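Local coordinates for protein VipE (Legionella pneumophila subsp. pneumophila str. Philadelphia 1, PDB 4QN8) that is a Legionella effector of unknown molecular function, present here as its helical N-terminal part, and probably acts in the host cell, at residues I77-T82 with P116-E121; E87-G92 with S102-F107; G16-L19 with T23-N26; T130-E135 with D139-V144; E27-L32 with T82-E87. All blocks are in the same frame, centred on the assembly; numbering follows the deposited sequence.

All five contacts belong to one compact chain of helices and loops without strands. Helix 75-88 is shared by three of them: interaction 1 in its first half, interaction 5 along its later turns and interaction 2 where it ends. Interactions 2 and 5 lie closest, with centres about 7 Å apart, joined by packing of L103 and F107 against M85. Interaction 3, first along the chain, connects to interaction 5 through R84. Interaction 4 comes last, about 29 Å from interaction 3 between centres; E120 and K142, modelled too close for a trustworthy bond, bring it against interaction 1. Helix 75-88 carries interactions 1, 2 and 5 and backs interaction 3, while interaction 4 lies apart.

Interaction 1. Residues I77-T82 with P116-E121; sequences ILHQLT and PTKAEE
This is a surface contact of a lysine side chain draped over a histidine ring, joining the first half of helix 75-88 to the short helix 116-119. The K118 methylene CE sits above the centre of the H79 imidazole, 3.7 Å from its centroid and 11° off the ring normal, a CH-pi contact. Nearer the backbone, K118 CG lies 3.5 Å from H79 ND1. A bend at chi2 (55°) folds the lysine so that CG and CE both meet the ring, while the two side chains cross at about a right angle. The backbone of the short helix also takes part, with H79 CE1 3.2 Å from K118 O. E121 approaches the imidazole obliquely, its carboxylate plane turned 74° from the ring, and OE1 stops 3.8 Å from H79 NE2. K118 NZ forms a salt bridge with E121 OE1 at 3.4 Å, its hydrogen bond weak. Beyond the two segments, E111 hydrogen-bonds to H79 ND1 and the ring of H122 stacks on H79, which together limit how the imidazole can rotate. The lysine carbons thus shield one face of the ring, while the salt bridge with E121 probably offsets the ammonium charge held beside the imidazole.

Interaction 2. Residues E87-G92 with S102-F107; sequences ELSPPG and SLEKAF
S89 lays its hydroxyl over the flat face of the E104 carboxylate, OG standing almost straight above the carboxylate carbon, with S89 OG and E104 CD 3.0 Å apart. Both carboxylate oxygens are nearly as close, at 3.3 Å from S89 OG to E104 OE1 and 3.2 Å from S89 OG to E104 OE2, but the angles are poor and neither pair is a hydrogen bond. The hydroxyl is committed elsewhere: it bonds to the backbone oxygen of M85, one turn back in helix 75-88. Its chi1 of -73° places OG beside the backbone N, facing that last turn. S89 is also the first residue to leave helical geometry, so the contact falls exactly where the helix gives way to the extended, proline-containing segment 89-92.

E104 belongs to the first turn of helix 103-114. Its chain bends sharply at chi2 (-94°), which brings the serine near CB and CG as well as the acid group, with E104 CG 3.3 Å from S89 OG. That first turn is capped by S102, whose OG accepts from K105 N at 3.1 Å. Around the pair, F97 touches S89, while L33 and M98 pack on E104; R127 bonds to S89 O. The contact is buried, and the carboxylate lies near the N-terminal end of a helix, whose dipole may favour its negative charge. Serine and glutamate thus meet by close packing of polar groups, with the proton of the serine spent on its own helix.

Interaction 3. Residues G16-L19 with T23-N26; sequences GASL and TISN
The chain turns back on itself here so that S18 and I24 bring their CA atoms to 4.8 Å, and I24 N donates to S18 O at 3.0 Å, with a bent N-H...O angle of 138°. The carbonyl that accepts this bond is in the closing turn of helix 6-20, where regular bonding is already failing: the N atoms of A17 and S18 lack a bond to the preceding turn, and L19 N reaches G16 O only weakly.

S18 and I24 carry most of the side-chain contact. The CB of I24 lies 3.4 Å from S18 O and 3.7 Å from S18 OG, so the branch point of the isoleucine packs against the serine's hydroxyl as well as its carbonyl. With CG1 anti to the backbone N (chi1 -172°), the longer branch of I24 extends past S18 OG to the leucine, and L19 CD2 meets I24 CD1 at 4.1 Å. These two side chains lie alongside one another, pointing the same way.

The arrangement is the corner of the loop connecting two successive helices, with helix 26-32 following directly. S25 is the N-cap of that helix, and its OG accepts from E28 N. T23 covers the outer side of the corner: its OG1 lies 4.0 Å from S18 CB and hydrogen-bonds to N21. The hydroxyl of S18 also makes a weak bond to the backbone oxygen of Y15. On the inner side, both L19 and I24 rest on L81 of helix 75-88.

Interaction 4. Residues T130-E135 with D139-V144; sequences TEFPGE and DNLKAV
F132 and L141 form the tight, buried half of this contact, while E135 and D139 meet on the solvent-exposed side. The leucine sets its methyl CD2 over the centre of the F132 ring, 3.8 Å from the centroid and 14° off the normal, a CH-pi contact. Its other methyl spreads over the same ring, with L141 CD1 3.8 Å from F132 CZ, and L141 CB lies 3.9 Å from F132 CE2. The side chains cross at about a right angle, and L141 carries CG anti to its backbone N (chi1 175°), which directs both methyls at the phenyl group.

On the solvent side the link is the helical bond of the first turn of 135-154, D139 N to E135 O at 2.9 Å. D139 OD1 also comes to 3.0 Å from E135 O, but both are acceptors. The two acidic side chains run roughly parallel, E135 OE2 staying 5.9 Å from D139 OD1.

F97 and I138 also touch the phenyl ring. F132 ends the helical geometry of helix 126-131, and G134 is the N-cap of helix 135-154. The side chain of D137 bonds back to G134 N, as in one half of a capping box, within a short connection between two successive helices.

Interaction 5. Residues E27-L32 with T82-E87; sequences EELIIL and TSRMIE
The R84 guanidinium is the flat group of this contact, and the methyl CD2 of L29 lies over one of its faces, 3.6 Å above the plane and centred on it. L29 CD2 is 3.7 Å from R84 CZ and equally 3.7 Å from R84 CB, so the methyl is held in the fold of the arginine chain. That fold comes from the bend at chi3 (73°), which turns the guanidinium back over the leucine. The polar rim of the group looks to other partners: NH2 bonds to both the side-chain oxygen of N26 and the backbone oxygen of I24. These bonds hold NH2 at the entry to helix 26-32 while the group's face remains available to an apolar methyl.

The second methyl of L29 serves the next residue of the partner helix. L29 CD1 lies 4.1 Å from M85 CG and 4.2 Å from M85 CE, touching the selenomethionine chain at its CG and at its terminal methyl. M85 is fully extended beyond CG and crosses the leucine at about a right angle. One leucine thus spans two consecutive residues of helix 75-88, meeting a charged group with one branch and an apolar chain with the other.

L29 and M85 are buried. M85 continues inward to F107 of helix 103-114, and L32, one turn after L29, packs on L103 of that helix and on L19 and Y15 of helix 6-20. On the far side of helix 75-88, I86 touches R127 and V128 of helix 126-131, so that helix 75-88 lies between helices 26-32 and 126-131.

Interaction 1. Residues I77-T82 with P116-E121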
# COMPACT_ATOMS: atom_id res chain seq x y z
N ILE A 77 -10.48 -11.14 -2.18
CA ILE A 77 -9.46 -11.24 -1.12
C ILE A 77 -8.65 -9.94 -1.01
O ILE A 77 -8.41 -9.43 0.09
CB ILE A 77 -8.49 -12.43 -1.33
CG1 ILE A 77 -9.24 -13.77 -1.17
CG2 ILE A 77 -7.35 -12.37 -0.31
CD1 ILE A 77 -9.44 -14.20 0.27
N LEU A 78 -8.25 -9.39 -2.15
CA LEU A 78 -7.59 -8.10 -2.18
C LEU A 78 -8.46 -7.00 -1.58
O LEU A 78 -7.96 -6.15 -0.82
CB LEU A 78 -7.21 -7.76 -3.63
CG LEU A 78 -6.82 -6.32 -3.94
CD1 LEU A 78 -5.47 -5.97 -3.30
CD2 LEU A 78 -6.77 -6.19 -5.46
N HIS A 79 -9.76 -7.01 -1.88
CA HIS A 79 -10.62 -5.95 -1.35
C HIS A 79 -10.69 -6.04 0.17
O HIS A 79 -10.62 -5.03 0.88
CB HIS A 79 -12.03 -6.04 -1.93
CG HIS A 79 -12.91 -4.91 -1.50
ND1 HIS A 79 -12.82 -3.65 -2.07
CD2 HIS A 79 -13.85 -4.83 -0.54
CE1 HIS A 79 -13.69 -2.85 -1.48
NE2 HIS A 79 -14.33 -3.54 -0.54
N GLN A 80 -10.82 -7.26 0.66
CA GLN A 80 -10.95 -7.55 2.09
C GLN A 80 -9.66 -7.14 2.80
O GLN A 80 -9.69 -6.48 3.85
CB GLN A 80 -11.22 -9.05 2.25
CG GLN A 80 -11.66 -9.57 3.60
CD GLN A 80 -11.96 -11.07 3.53
OE1 GLN A 80 -11.09 -11.86 3.15
NE2 GLN A 80 -13.20 -11.45 3.86
N LEU A 81 -8.52 -7.51 2.23
CA LEU A 81 -7.24 -7.13 2.83
C LEU A 81 -7.10 -5.62 2.89
O LEU A 81 -6.72 -5.06 3.92
CB LEU A 81 -6.05 -7.73 2.07
CG LEU A 81 -5.73 -9.21 2.27
CD1 LEU A 81 -4.65 -9.63 1.29
CD2 LEU A 81 -5.30 -9.48 3.70
N THR A 82 -7.44 -4.94 1.81
CA THR A 82 -7.30 -3.48 1.79
C THR A 82 -8.20 -2.82 2.84
O THR A 82 -7.79 -1.86 3.52
CB THR A 82 -7.63 -2.95 0.39
OG1 THR A 82 -6.68 -3.51 -0.53
CG2 THR A 82 -7.53 -1.42 0.34
N PRO A 116 -11.16 -0.76 -10.27
CA PRO A 116 -11.58 0.55 -9.73
C PRO A 116 -13.01 0.62 -9.21
O PRO A 116 -13.24 1.35 -8.24
CB PRO A 116 -11.41 1.49 -10.93
CG PRO A 116 -11.41 0.61 -12.13
CD PRO A 116 -10.77 -0.68 -11.69
N THR A 117 -13.95 -0.09 -9.83
CA THR A 117 -15.34 -0.06 -9.37
C THR A 117 -15.49 -0.60 -7.95
O THR A 117 -16.23 -0.04 -7.12
CB THR A 117 -16.27 -0.87 -10.30
OG1 THR A 117 -16.24 -0.29 -11.61
CG2 THR A 117 -17.70 -0.85 -9.77
N LYS A 118 -14.79 -1.70 -7.67
CA LYS A 118 -14.80 -2.30 -6.34
C LYS A 118 -14.04 -1.44 -5.32
O LYS A 118 -14.44 -1.31 -4.17
CB LYS A 118 -14.20 -3.70 -6.39
CG LYS A 118 -14.31 -4.46 -5.09
CD LYS A 118 -15.76 -4.53 -4.62
CE LYS A 118 -15.92 -5.54 -3.50
NZ LYS A 118 -17.30 -5.54 -2.94
N ALA A 119 -12.93 -0.86 -5.76
CA ALA A 119 -12.08 -0.09 -4.84
C ALA A 119 -12.75 1.19 -4.37
O ALA A 119 -12.42 1.74 -3.30
CB ALA A 119 -10.76 0.22 -5.49
N GLU A 120 -13.69 1.68 -5.17
CA GLU A 120 -14.40 2.92 -4.83
C GLU A 120 -15.09 2.85 -3.46
O GLU A 120 -15.24 3.88 -2.79
CB GLU A 120 -15.41 3.27 -5.92
CG GLU A 120 -16.03 4.62 -5.76
CD GLU A 120 -15.03 5.76 -5.87
OE1 GLU A 120 -13.87 5.54 -6.32
OE2 GLU A 120 -15.41 6.89 -5.50
N GLU A 121 -15.48 1.66 -3.04
CA GLU A 121 -16.19 1.49 -1.78
C GLU A 121 -15.34 1.87 -0.55
O GLU A 121 -15.89 2.15 0.52
CB GLU A 121 -16.71 0.05 -1.65
CG GLU A 121 -17.64 -0.37 -2.78
CD GLU A 121 -18.06 -1.84 -2.68
OE1 GLU A 121 -17.77 -2.47 -1.64
OE2 GLU A 121 -18.66 -2.35 -3.65

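Interaction 2. Residues E87-G92 with S102-F107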
# COMPACT_ATOMS: atom_id res chain seq x y z
N GLU A 87 -8.71 -0.15 8.27
CA GLU A 87 -9.23 -0.17 9.65
C GLU A 87 -8.13 -0.24 10.69
O GLU A 87 -8.25 0.36 11.77
CB GLU A 87 -10.15 -1.38 9.87
CG GLU A 87 -11.56 -1.27 9.36
CD GLU A 87 -12.27 -2.60 9.44
OE1 GLU A 87 -11.61 -3.63 9.15
OE2 GLU A 87 -13.46 -2.63 9.80
N LEU A 88 -7.07 -0.98 10.39
CA LEU A 88 -6.04 -1.31 11.39
C LEU A 88 -4.77 -0.47 11.33
O LEU A 88 -3.93 -0.60 12.22
CB LEU A 88 -5.63 -2.77 11.26
CG LEU A 88 -6.75 -3.77 11.54
CD1 LEU A 88 -6.26 -5.18 11.24
CD2 LEU A 88 -7.27 -3.67 12.99
N SER A 89 -4.64 0.34 10.29
CA SER A 89 -3.47 1.21 10.11
C SER A 89 -3.26 2.07 11.35
O SER A 89 -4.23 2.55 11.94
CB SER A 89 -3.66 2.12 8.89
OG SER A 89 -3.53 1.38 7.69
N PRO A 90 -1.99 2.25 11.76
CA PRO A 90 -1.69 2.92 13.02
C PRO A 90 -2.13 4.37 13.01
O PRO A 90 -2.04 5.03 11.97
CB PRO A 90 -0.16 2.84 13.11
CG PRO A 90 0.30 2.61 11.71
CD PRO A 90 -0.77 1.79 11.08
N PRO A 91 -2.63 4.86 14.15
CA PRO A 91 -2.96 6.28 14.21
C PRO A 91 -1.67 7.08 14.14
O PRO A 91 -0.75 6.79 14.89
CB PRO A 91 -3.59 6.43 15.60
CG PRO A 91 -3.02 5.29 16.41
CD PRO A 91 -2.88 4.16 15.42
N GLY A 92 -1.58 8.05 13.24
CA GLY A 92 -0.41 8.92 13.24
C GLY A 92 -0.78 10.29 13.75
O GLY A 92 -1.88 10.47 14.28
N SER A 102 3.06 4.14 2.53
CA SER A 102 2.52 3.09 3.38
C SER A 102 1.94 1.93 2.60
O SER A 102 1.52 2.08 1.45
CB SER A 102 1.42 3.65 4.28
OG SER A 102 0.27 3.91 3.51
N LEU A 103 1.87 0.77 3.25
CA LEU A 103 1.34 -0.42 2.59
C LEU A 103 -0.15 -0.28 2.28
O LEU A 103 -0.62 -0.76 1.24
CB LEU A 103 1.58 -1.65 3.46
CG LEU A 103 1.22 -2.98 2.80
CD1 LEU A 103 2.08 -3.26 1.54
CD2 LEU A 103 1.39 -4.12 3.80
N GLU A 104 -0.88 0.36 3.19
CA GLU A 104 -2.31 0.55 2.97
C GLU A 104 -2.57 1.45 1.77
O GLU A 104 -3.51 1.20 1.01
CB GLU A 104 -3.03 1.03 4.23
CG GLU A 104 -2.67 2.44 4.70
CD GLU A 104 -1.56 2.46 5.74
OE1 GLU A 104 -0.77 1.48 5.81
OE2 GLU A 104 -1.47 3.46 6.49
N LYS A 105 -1.75 2.49 1.59
CA LYS A 105 -1.88 3.35 0.41
C LYS A 105 -1.58 2.55 -0.87
O LYS A 105 -2.29 2.67 -1.88
CB LYS A 105 -0.97 4.58 0.49
CG LYS A 105 -0.96 5.37 -0.83
CD LYS A 105 -0.59 6.83 -0.64
CE LYS A 105 0.89 7.01 -0.34
NZ LYS A 105 1.20 8.46 -0.08
N ALA A 106 -0.55 1.72 -0.82
CA ALA A 106 -0.19 0.95 -2.01
C ALA A 106 -1.21 -0.12 -2.38
O ALA A 106 -1.51 -0.32 -3.56
CB ALA A 106 1.19 0.35 -1.90
N PHE A 107 -1.75 -0.82 -1.39
CA PHE A 107 -2.79 -1.81 -1.65
C PHE A 107 -4.03 -1.14 -2.24
O PHE A 107 -4.63 -1.66 -3.20
CB PHE A 107 -3.16 -2.55 -0.37
CG PHE A 107 -2.58 -3.93 -0.29
CD1 PHE A 107 -1.22 -4.13 -0.16
CD2 PHE A 107 -3.41 -5.03 -0.34
CE1 PHE A 107 -0.69 -5.40 -0.10
CE2 PHE A 107 -2.89 -6.32 -0.28
CZ PHE A 107 -1.52 -6.50 -0.16

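Interaction 3. Residues G16-L19 with T23-N26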
# COMPACT_ATOMS: atom_id res chain seq x y z
N GLY A 16 3.78 -13.81 2.74
CA GLY A 16 3.03 -14.05 1.52
C GLY A 16 1.90 -15.06 1.64
O GLY A 16 0.80 -14.84 1.12
N ALA A 17 2.17 -16.17 2.32
CA ALA A 17 1.18 -17.24 2.40
C ALA A 17 -0.07 -16.79 3.15
O ALA A 17 -1.19 -17.18 2.78
CB ALA A 17 1.77 -18.47 3.05
N SER A 18 0.11 -16.00 4.20
CA SER A 18 -1.03 -15.63 5.05
C SER A 18 -1.76 -14.41 4.51
O SER A 18 -2.88 -14.12 4.94
CB SER A 18 -0.61 -15.42 6.51
OG SER A 18 0.26 -14.31 6.65
N LEU A 19 -1.13 -13.71 3.57
CA LEU A 19 -1.82 -12.65 2.84
C LEU A 19 -2.67 -13.25 1.72
O LEU A 19 -3.84 -12.91 1.56
CB LEU A 19 -0.81 -11.67 2.23
CG LEU A 19 -0.13 -10.71 3.20
CD1 LEU A 19 0.95 -9.89 2.47
CD2 LEU A 19 -1.18 -9.79 3.81
N THR A 23 -5.78 -15.17 5.69
CA THR A 23 -5.87 -15.66 7.06
C THR A 23 -5.04 -14.88 8.06
O THR A 23 -5.12 -15.12 9.26
CB THR A 23 -5.50 -17.15 7.16
OG1 THR A 23 -4.14 -17.33 6.72
CG2 THR A 23 -6.42 -17.97 6.31
N ILE A 24 -4.21 -13.95 7.57
CA ILE A 24 -3.34 -13.19 8.47
C ILE A 24 -4.13 -12.58 9.62
O ILE A 24 -5.20 -12.00 9.41
CB ILE A 24 -2.57 -12.10 7.68
CG1 ILE A 24 -1.51 -11.43 8.57
CG2 ILE A 24 -3.51 -11.08 7.06
CD1 ILE A 24 -0.45 -10.66 7.79
N SER A 25 -3.65 -12.75 10.85
CA SER A 25 -4.40 -12.30 12.03
C SER A 25 -4.37 -10.79 12.12
O SER A 25 -3.56 -10.14 11.44
CB SER A 25 -3.82 -12.90 13.30
OG SER A 25 -2.52 -12.38 13.55
N ASN A 26 -5.25 -10.21 12.94
CA ASN A 26 -5.18 -8.76 13.14
C ASN A 26 -3.80 -8.35 13.70
O ASN A 26 -3.25 -7.31 13.32
CB ASN A 26 -6.29 -8.27 14.08
CG ASN A 26 -7.64 -8.20 13.40
OD1 ASN A 26 -7.74 -8.26 12.17
ND2 ASN A 26 -8.71 -8.07 14.21

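Interaction 4. Residues T130-E135 with D139-V144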
# COMPACT_ATOMS: atom_id res chain seq x y z
N THR A 130 -13.40 9.73 8.17
CA THR A 130 -12.90 10.51 9.31
C THR A 130 -11.72 11.39 8.91
O THR A 130 -11.66 12.57 9.28
CB THR A 130 -12.45 9.60 10.47
OG1 THR A 130 -13.57 8.89 10.99
CG2 THR A 130 -11.81 10.42 11.59
N GLU A 131 -10.80 10.81 8.14
CA GLU A 131 -9.52 11.44 7.83
C GLU A 131 -9.60 12.38 6.63
O GLU A 131 -8.76 13.26 6.46
CB GLU A 131 -8.47 10.36 7.54
CG GLU A 131 -8.25 9.37 8.69
CD GLU A 131 -7.24 9.84 9.70
OE1 GLU A 131 -6.75 8.98 10.48
OE2 GLU A 131 -6.92 11.05 9.73
N PHE A 132 -10.60 12.15 5.77
CA PHE A 132 -10.87 13.00 4.60
C PHE A 132 -12.36 13.32 4.56
O PHE A 132 -13.11 12.74 3.77
CB PHE A 132 -10.43 12.28 3.32
CG PHE A 132 -8.95 12.01 3.25
CD1 PHE A 132 -8.40 10.86 3.81
CD2 PHE A 132 -8.09 12.91 2.63
CE1 PHE A 132 -7.03 10.61 3.75
CE2 PHE A 132 -6.72 12.67 2.56
CZ PHE A 132 -6.19 11.52 3.13
N PRO A 133 -12.80 14.24 5.44
CA PRO A 133 -14.25 14.44 5.65
C PRO A 133 -14.97 15.23 4.55
O PRO A 133 -16.19 15.06 4.40
CB PRO A 133 -14.32 15.18 6.99
CG PRO A 133 -12.98 15.84 7.14
CD PRO A 133 -11.98 14.96 6.43
N GLY A 134 -14.26 16.06 3.79
CA GLY A 134 -14.90 16.89 2.79
C GLY A 134 -14.72 16.38 1.38
O GLY A 134 -13.74 15.69 1.08
N GLU A 135 -15.66 16.74 0.50
CA GLU A 135 -15.59 16.37 -0.91
C GLU A 135 -14.21 16.64 -1.49
O GLU A 135 -13.64 15.80 -2.18
CB GLU A 135 -16.59 17.20 -1.71
CG GLU A 135 -18.01 16.68 -1.74
CD GLU A 135 -18.82 17.40 -2.81
OE1 GLU A 135 -19.23 18.56 -2.57
OE2 GLU A 135 -19.02 16.81 -3.89
N ASP A 139 -11.32 14.38 -3.11
CA ASP A 139 -10.85 14.70 -4.46
C ASP A 139 -9.32 14.71 -4.55
O ASP A 139 -8.75 14.14 -5.48
CB ASP A 139 -11.38 16.05 -4.91
CG ASP A 139 -12.83 16.01 -5.35
OD1 ASP A 139 -13.51 14.99 -5.09
OD2 ASP A 139 -13.30 16.99 -5.97
N ASN A 140 -8.67 15.39 -3.61
CA ASN A 140 -7.20 15.43 -3.59
C ASN A 140 -6.59 14.08 -3.24
O ASN A 140 -5.52 13.72 -3.74
CB ASN A 140 -6.68 16.52 -2.65
CG ASN A 140 -6.86 17.92 -3.21
OD1 ASN A 140 -6.68 18.15 -4.41
ND2 ASN A 140 -7.20 18.86 -2.34
N LEU A 141 -7.26 13.33 -2.36
CA LEU A 141 -6.80 11.98 -2.01
C LEU A 141 -6.70 11.15 -3.29
O LEU A 141 -5.70 10.46 -3.52
CB LEU A 141 -7.73 11.31 -1.00
CG LEU A 141 -7.45 9.85 -0.64
CD1 LEU A 141 -6.00 9.71 -0.16
CD2 LEU A 141 -8.41 9.33 0.44
N LYS A 142 -7.72 11.24 -4.14
CA LYS A 142 -7.72 10.48 -5.38
C LYS A 142 -6.78 11.05 -6.45
O LYS A 142 -5.99 10.30 -7.05
CB LYS A 142 -9.14 10.38 -5.95
CG LYS A 142 -10.08 9.52 -5.12
CD LYS A 142 -11.47 9.52 -5.73
CE LYS A 142 -12.42 8.63 -4.94
NZ LYS A 142 -13.80 8.71 -5.51
N ALA A 143 -6.87 12.35 -6.69
CA ALA A 143 -6.21 12.95 -7.85
C ALA A 143 -4.74 13.25 -7.59
O ALA A 143 -3.94 13.28 -8.53
CB ALA A 143 -6.93 14.20 -8.29
N VAL A 144 -4.37 13.52 -6.34
CA VAL A 144 -2.99 13.89 -6.03
C VAL A 144 -2.24 12.80 -5.28
O VAL A 144 -1.13 12.41 -5.67
CB VAL A 144 -2.93 15.20 -5.21
CG1 VAL A 144 -1.49 15.51 -4.81
CG2 VAL A 144 -3.53 16.35 -6.02

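Interaction 5. Residues E27-L32 with T82-E87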
# COMPACT_ATOMS: atom_id res chain seq x y z
N GLU A 27 -3.25 -9.17 14.59
CA GLU A 27 -1.96 -8.81 15.20
C GLU A 27 -0.83 -8.81 14.20
O GLU A 27 0.01 -7.91 14.19
CB GLU A 27 -1.58 -9.73 16.36
CG GLU A 27 -2.41 -9.52 17.61
CD GLU A 27 -3.77 -10.16 17.49
OE1 GLU A 27 -4.68 -9.79 18.26
OE2 GLU A 27 -3.91 -11.06 16.62
N GLU A 28 -0.77 -9.85 13.37
CA GLU A 28 0.30 -9.91 12.38
C GLU A 28 0.11 -8.88 11.26
O GLU A 28 1.09 -8.40 10.69
CB GLU A 28 0.47 -11.34 11.84
CG GLU A 28 1.06 -12.29 12.88
CD GLU A 28 2.41 -11.81 13.42
OE1 GLU A 28 3.36 -11.66 12.61
OE2 GLU A 28 2.52 -11.56 14.64
N LEU A 29 -1.14 -8.53 10.96
CA LEU A 29 -1.41 -7.51 9.95
C LEU A 29 -1.00 -6.14 10.51
O LEU A 29 -0.43 -5.30 9.80
CB LEU A 29 -2.90 -7.52 9.59
CG LEU A 29 -3.36 -6.66 8.41
CD1 LEU A 29 -2.49 -6.92 7.18
CD2 LEU A 29 -4.83 -6.93 8.08
N ILE A 30 -1.25 -5.93 11.78
CA ILE A 30 -0.85 -4.69 12.44
C ILE A 30 0.68 -4.56 12.39
O ILE A 30 1.22 -3.49 12.11
CB ILE A 30 -1.39 -4.66 13.87
CG1 ILE A 30 -2.86 -4.23 13.83
CG2 ILE A 30 -0.58 -3.72 14.76
CD1 ILE A 30 -3.62 -4.54 15.12
N ILE A 31 1.37 -5.67 12.63
CA ILE A 31 2.83 -5.66 12.59
C ILE A 31 3.34 -5.38 11.17
O ILE A 31 4.28 -4.62 10.96
CB ILE A 31 3.43 -6.97 13.17
CG1 ILE A 31 3.18 -7.02 14.69
CG2 ILE A 31 4.91 -7.07 12.89
CD1 ILE A 31 3.52 -8.36 15.34
N LEU A 32 2.70 -6.00 10.18
CA LEU A 32 3.05 -5.77 8.79
C LEU A 32 2.87 -4.30 8.42
O LEU A 32 3.65 -3.74 7.64
CB LEU A 32 2.18 -6.66 7.89
CG LEU A 32 2.41 -6.55 6.38
CD1 LEU A 32 3.85 -6.98 6.04
CD2 LEU A 32 1.40 -7.42 5.60
N THR A 82 -7.44 -4.94 1.81
CA THR A 82 -7.30 -3.48 1.79
C THR A 82 -8.20 -2.82 2.84
O THR A 82 -7.79 -1.86 3.52
CB THR A 82 -7.63 -2.95 0.39
OG1 THR A 82 -6.68 -3.51 -0.53
CG2 THR A 82 -7.53 -1.42 0.34
N SER A 83 -9.41 -3.33 3.00
CA SER A 83 -10.33 -2.77 4.00
C SER A 83 -9.80 -2.96 5.42
O SER A 83 -9.90 -2.05 6.26
CB SER A 83 -11.71 -3.41 3.89
OG SER A 83 -12.35 -3.02 2.69
N ARG A 84 -9.26 -4.14 5.68
CA ARG A 84 -8.67 -4.41 6.98
C ARG A 84 -7.49 -3.50 7.24
O ARG A 84 -7.33 -2.98 8.34
CB ARG A 84 -8.23 -5.87 7.09
CG ARG A 84 -9.36 -6.84 7.15
CD ARG A 84 -8.81 -8.24 7.21
NE ARG A 84 -8.22 -8.54 8.51
CZ ARG A 84 -7.35 -9.53 8.71
NH1 ARG A 84 -6.95 -10.27 7.68
NH2 ARG A 84 -6.85 -9.76 9.92
N MSE A 85 -6.66 -3.29 6.22
CA MSE A 85 -5.49 -2.44 6.39
C MSE A 85 -5.91 -1.02 6.73
O MSE A 85 -5.27 -0.36 7.56
CB MSE A 85 -4.61 -2.48 5.14
CG MSE A 85 -3.95 -3.84 4.93
SE MSE A 85 -2.90 -3.73 3.30
CE MSE A 85 -2.18 -5.53 3.27
N ILE A 86 -6.98 -0.55 6.10
CA ILE A 86 -7.46 0.80 6.38
C ILE A 86 -7.98 0.87 7.83
O ILE A 86 -7.70 1.83 8.55
CB ILE A 86 -8.52 1.25 5.33
CG1 ILE A 86 -7.80 1.58 4.01
CG2 ILE A 86 -9.31 2.46 5.82
CD1 ILE A 86 -8.65 1.44 2.75
N GLU A 87 -8.71 -0.15 8.27
CA GLU A 87 -9.23 -0.17 9.65
C GLU A 87 -8.13 -0.24 10.69
O GLU A 87 -8.25 0.36 11.77
CB GLU A 87 -10.15 -1.38 9.87
CG GLU A 87 -11.56 -1.27 9.36
CD GLU A 87 -12.27 -2.60 9.44
OE1 GLU A 87 -11.61 -3.63 9.15
OE2 GLU A 87 -13.46 -2.63 9.80